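Local coordinates for pyruvate formate-lyase 2 (Archaeoglobus fulgidus, PDB 2F3O), which is a glycyl radical enzyme of undetermined function, related to pyruvate formate-lyase and glycerol dehydratase and probably acting as a lyase, at residues V158-F171 with P512-K524. Sequence-based numbering, arbitrary orientation.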
# COMPACT_ATOMS: atom_id res chain seq x y z
N VAL A 158 11.02 23.40 15.42
CA VAL A 158 11.08 23.73 14.01
C VAL A 158 12.39 23.30 13.35
O VAL A 158 13.46 23.52 13.90
CB VAL A 158 10.98 25.24 13.87
CG1 VAL A 158 11.06 25.67 12.44
CG2 VAL A 158 9.71 25.72 14.52
N ASN A 159 12.30 22.68 12.19
CA ASN A 159 13.51 22.25 11.50
C ASN A 159 14.22 23.41 10.81
O ASN A 159 14.12 23.58 9.59
CB ASN A 159 13.16 21.15 10.51
CG ASN A 159 14.37 20.38 10.02
OD1 ASN A 159 15.51 20.85 10.12
ND2 ASN A 159 14.12 19.20 9.44
N TYR A 160 14.97 24.19 11.58
CA TYR A 160 15.77 25.26 11.01
C TYR A 160 16.87 24.84 10.05
O TYR A 160 17.02 25.49 9.02
CB TYR A 160 16.25 26.25 12.07
CG TYR A 160 15.10 27.09 12.54
CD1 TYR A 160 14.62 27.01 13.83
CD2 TYR A 160 14.44 27.93 11.65
CE1 TYR A 160 13.54 27.75 14.24
CE2 TYR A 160 13.35 28.68 12.05
CZ TYR A 160 12.90 28.58 13.34
OH TYR A 160 11.82 29.33 13.74
N PRO A 161 17.62 23.76 10.34
CA PRO A 161 18.58 23.38 9.30
C PRO A 161 18.00 22.99 7.92
O PRO A 161 18.70 23.17 6.93
CB PRO A 161 19.35 22.21 9.94
CG PRO A 161 18.56 21.77 11.04
CD PRO A 161 17.76 22.91 11.53
N TYR A 162 16.77 22.48 7.87
CA TYR A 162 16.07 22.21 6.60
C TYR A 162 15.82 23.53 5.88
O TYR A 162 16.03 23.64 4.66
CB TYR A 162 14.73 21.50 6.86
CG TYR A 162 13.96 21.05 5.62
CD1 TYR A 162 14.48 20.07 4.79
CD2 TYR A 162 12.71 21.60 5.28
CE1 TYR A 162 13.80 19.63 3.68
CE2 TYR A 162 12.01 21.16 4.14
CZ TYR A 162 12.59 20.17 3.34
OH TYR A 162 11.97 19.70 2.19
N LEU A 163 15.39 24.51 6.66
CA LEU A 163 15.03 25.82 6.16
C LEU A 163 16.27 26.55 5.69
O LEU A 163 16.28 27.10 4.59
CB LEU A 163 14.29 26.62 7.24
CG LEU A 163 12.89 26.09 7.57
CD1 LEU A 163 12.22 26.89 8.66
CD2 LEU A 163 12.00 26.05 6.32
N LEU A 164 17.34 26.49 6.49
CA LEU A 164 18.55 27.27 6.25
C LEU A 164 19.33 26.81 5.04
O LEU A 164 20.16 27.55 4.54
CB LEU A 164 19.47 27.30 7.48
CG LEU A 164 18.87 28.06 8.68
CD1 LEU A 164 19.51 27.67 10.00
CD2 LEU A 164 18.91 29.53 8.50
N ARG A 165 19.05 25.59 4.58
CA ARG A 165 19.69 25.00 3.41
C ARG A 165 18.90 25.23 2.13
O ARG A 165 19.31 24.83 1.04
CB ARG A 165 19.94 23.51 3.63
CG ARG A 165 21.10 23.25 4.57
CD ARG A 165 21.42 21.75 4.75
NE ARG A 165 20.42 21.06 5.58
CZ ARG A 165 20.67 20.44 6.75
NH1 ARG A 165 21.90 20.41 7.25
NH2 ARG A 165 19.67 19.85 7.39
N ARG A 166 17.75 25.89 2.26
CA ARG A 166 16.88 26.13 1.12
C ARG A 166 16.47 27.59 1.02
O ARG A 166 16.67 28.24 -0.01
CB ARG A 166 15.64 25.28 1.26
CG ARG A 166 15.78 23.88 0.69
CD ARG A 166 14.92 22.92 1.51
NE ARG A 166 15.82 22.00 2.15
CZ ARG A 166 16.01 20.78 1.70
NH1 ARG A 166 15.26 20.34 0.70
NH2 ARG A 166 16.88 19.98 2.27
N GLY A 167 15.86 28.11 2.08
CA GLY A 167 15.35 29.48 2.04
C GLY A 167 14.00 29.47 1.35
O GLY A 167 13.68 28.55 0.60
N PHE A 168 13.21 30.51 1.58
CA PHE A 168 11.82 30.45 1.17
C PHE A 168 11.55 30.73 -0.30
O PHE A 168 10.48 30.42 -0.81
CB PHE A 168 10.95 31.29 2.10
CG PHE A 168 10.65 30.61 3.41
CD1 PHE A 168 11.57 30.59 4.42
CD2 PHE A 168 9.43 29.99 3.61
CE1 PHE A 168 11.30 29.96 5.61
CE2 PHE A 168 9.16 29.36 4.80
CZ PHE A 168 10.09 29.34 5.81
N ARG A 169 12.55 31.27 -1.00
CA ARG A 169 12.44 31.44 -2.44
C ARG A 169 12.57 30.09 -3.12
O ARG A 169 12.08 29.91 -4.24
CB ARG A 169 13.50 32.39 -2.98
CG ARG A 169 13.09 33.16 -4.27
CD ARG A 169 14.32 33.67 -5.02
NE ARG A 169 15.05 32.57 -5.64
CZ ARG A 169 16.37 32.52 -5.76
NH1 ARG A 169 16.96 31.48 -6.35
NH2 ARG A 169 17.10 33.51 -5.29
N TRP A 170 13.24 29.15 -2.45
CA TRP A 170 13.33 27.80 -2.97
C TRP A 170 11.97 27.17 -2.93
O TRP A 170 11.54 26.56 -3.90
CB TRP A 170 14.31 26.94 -2.17
CG TRP A 170 14.53 25.61 -2.78
CD1 TRP A 170 15.35 25.32 -3.83
CD2 TRP A 170 13.90 24.38 -2.41
NE1 TRP A 170 15.28 23.99 -4.13
CE2 TRP A 170 14.39 23.38 -3.28
CE3 TRP A 170 12.95 24.02 -1.44
CZ2 TRP A 170 13.98 22.04 -3.19
CZ3 TRP A 170 12.55 22.67 -1.35
CH2 TRP A 170 13.07 21.71 -2.23
N PHE A 171 11.29 27.34 -1.81
CA PHE A 171 9.99 26.72 -1.60
C PHE A 171 8.98 27.25 -2.60
O PHE A 171 8.19 26.49 -3.16
CB PHE A 171 9.49 26.93 -0.16
CG PHE A 171 10.27 26.13 0.85
CD1 PHE A 171 9.97 24.81 1.08
CD2 PHE A 171 11.32 26.69 1.53
CE1 PHE A 171 10.70 24.07 1.98
CE2 PHE A 171 12.04 25.96 2.42
CZ PHE A 171 11.73 24.65 2.65
N PRO A 512 -0.01 25.28 7.15
CA PRO A 512 0.90 25.18 6.02
C PRO A 512 2.31 25.73 6.20
O PRO A 512 3.25 25.15 5.68
CB PRO A 512 0.20 25.99 4.92
CG PRO A 512 -1.20 26.10 5.35
CD PRO A 512 -1.22 26.05 6.82
N LEU A 513 2.49 26.84 6.90
CA LEU A 513 3.86 27.34 7.10
C LEU A 513 4.68 26.37 7.94
O LEU A 513 5.80 26.00 7.53
CB LEU A 513 3.88 28.75 7.69
CG LEU A 513 5.26 29.34 7.98
CD1 LEU A 513 6.08 29.48 6.72
CD2 LEU A 513 5.14 30.69 8.69
N LEU A 514 4.10 25.94 9.07
CA LEU A 514 4.68 24.95 9.95
C LEU A 514 5.00 23.66 9.21
O LEU A 514 6.05 23.07 9.42
CB LEU A 514 3.73 24.66 11.11
CG LEU A 514 4.21 23.61 12.12
CD1 LEU A 514 5.52 24.04 12.74
CD2 LEU A 514 3.16 23.31 13.17
N SER A 515 4.10 23.26 8.31
CA SER A 515 4.37 22.12 7.44
C SER A 515 5.65 22.24 6.64
O SER A 515 6.36 21.26 6.48
CB SER A 515 3.21 21.90 6.47
OG SER A 515 2.12 21.36 7.17
N LEU A 516 6.00 23.43 6.16
CA LEU A 516 7.24 23.56 5.41
C LEU A 516 8.43 23.26 6.29
O LEU A 516 9.46 22.74 5.83
CB LEU A 516 7.38 24.94 4.80
CG LEU A 516 6.98 25.11 3.33
CD1 LEU A 516 5.78 24.25 2.96
CD2 LEU A 516 6.67 26.57 3.08
N CYS A 517 8.25 23.54 7.57
CA CYS A 517 9.32 23.42 8.54
C CYS A 517 9.42 22.06 9.18
O CYS A 517 10.21 21.92 10.11
CB CYS A 517 9.10 24.38 9.69
SG CYS A 517 8.65 26.03 9.27
N VAL A 518 8.59 21.09 8.80
CA VAL A 518 8.70 19.77 9.43
C VAL A 518 8.87 18.69 8.39
O VAL A 518 8.02 18.49 7.54
CB VAL A 518 7.51 19.44 10.37
CG1 VAL A 518 7.71 18.05 11.00
CG2 VAL A 518 7.35 20.49 11.45
N GLU A 519 9.98 17.97 8.47
CA GLU A 519 10.41 17.19 7.34
C GLU A 519 9.56 15.99 7.00
O GLU A 519 8.89 15.38 7.85
CB GLU A 519 11.88 16.80 7.43
CG GLU A 519 12.69 17.27 6.25
CD GLU A 519 14.16 16.93 6.38
OE1 GLU A 519 14.78 16.49 5.38
OE2 GLU A 519 14.69 17.10 7.50
N ASP A 520 9.65 15.69 5.71
CA ASP A 520 8.75 14.90 4.87
C ASP A 520 7.46 15.63 4.43
O ASP A 520 6.96 15.33 3.36
CB ASP A 520 8.56 13.47 5.39
CG ASP A 520 9.85 12.66 5.37
OD1 ASP A 520 10.92 13.25 5.15
OD2 ASP A 520 9.80 11.43 5.56
N CYS A 521 6.97 16.62 5.18
CA CYS A 521 5.70 17.28 4.82
C CYS A 521 5.67 17.91 3.46
O CYS A 521 4.78 17.60 2.65
CB CYS A 521 5.33 18.38 5.79
SG CYS A 521 4.69 17.82 7.34
N PHE A 522 6.61 18.82 3.22
CA PHE A 522 6.71 19.53 1.95
C PHE A 522 7.02 18.55 0.83
O PHE A 522 6.38 18.60 -0.22
CB PHE A 522 7.77 20.65 2.00
CG PHE A 522 7.95 21.35 0.68
CD1 PHE A 522 7.01 22.26 0.23
CD2 PHE A 522 9.05 21.09 -0.13
CE1 PHE A 522 7.15 22.90 -0.97
CE2 PHE A 522 9.19 21.71 -1.34
CZ PHE A 522 8.24 22.63 -1.75
N GLU A 523 7.97 17.65 1.05
CA GLU A 523 8.33 16.70 -0.00
C GLU A 523 7.22 15.70 -0.37
O GLU A 523 7.06 15.37 -1.53
CB GLU A 523 9.64 15.97 0.34
CG GLU A 523 10.87 16.85 0.12
CD GLU A 523 11.21 17.02 -1.36
OE1 GLU A 523 11.89 18.02 -1.71
OE2 GLU A 523 10.79 16.12 -2.14
N LYS A 524 6.43 15.28 0.61
CA LYS A 524 5.30 14.40 0.35
C LYS A 524 4.03 15.16 -0.07
O LYS A 524 3.07 14.56 -0.57
CB LYS A 524 5.00 13.49 1.55
CG LYS A 524 6.09 12.49 1.86
CD LYS A 524 5.51 11.16 2.33
CE LYS A 524 6.59 10.19 2.79
NZ LYS A 524 7.76 10.17 1.87
O HOH W 1 9.72 18.24 3.86
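Two pairs of short helices, each joined by a turn or loop, 158-171 and 512-524, pack together beside a subunit interface, with Asn159 and Tyr162 set against Cys517 and Glu519. Asn159 N donates to Cys517 O at 3.0 Å. The Asn159 side chain is divided: OD1 caps the helix by accepting from Tyr162 N, while ND2 hydrogen-bonds to Gly433 O and adds a weak, bent bond to Glu519 OE2 at 2.9 Å. Over one face of the Tyr162 ring lies Glu519 CG, 3.8 Å from the centroid, a CH-pi contact; the guanidinium of Arg166 covers the opposite face, and Leu516 O sits at the ring edge. With an alanine here the ring is gone, and the Glu519 chain and Arg166 guanidinium, which it separates, would probably be freer to turn. Farther along, the edge of Phe171 meets the face of Phe522, centroids 5.0 Å apart and planes at 78°, while Trp170 CZ3 comes within 3.5 Å of Phe522 CE2 at the rims. Phe168 CE2 packs on Leu513 CD1 at 3.6 Å. Arg165 and Arg166 both form salt bridges with Asp415 of the second subunit. An N-capped helix start thus adjoins an aromatic cluster, backed by helix 190-221, in a pyruvate formate-lyase-like fold.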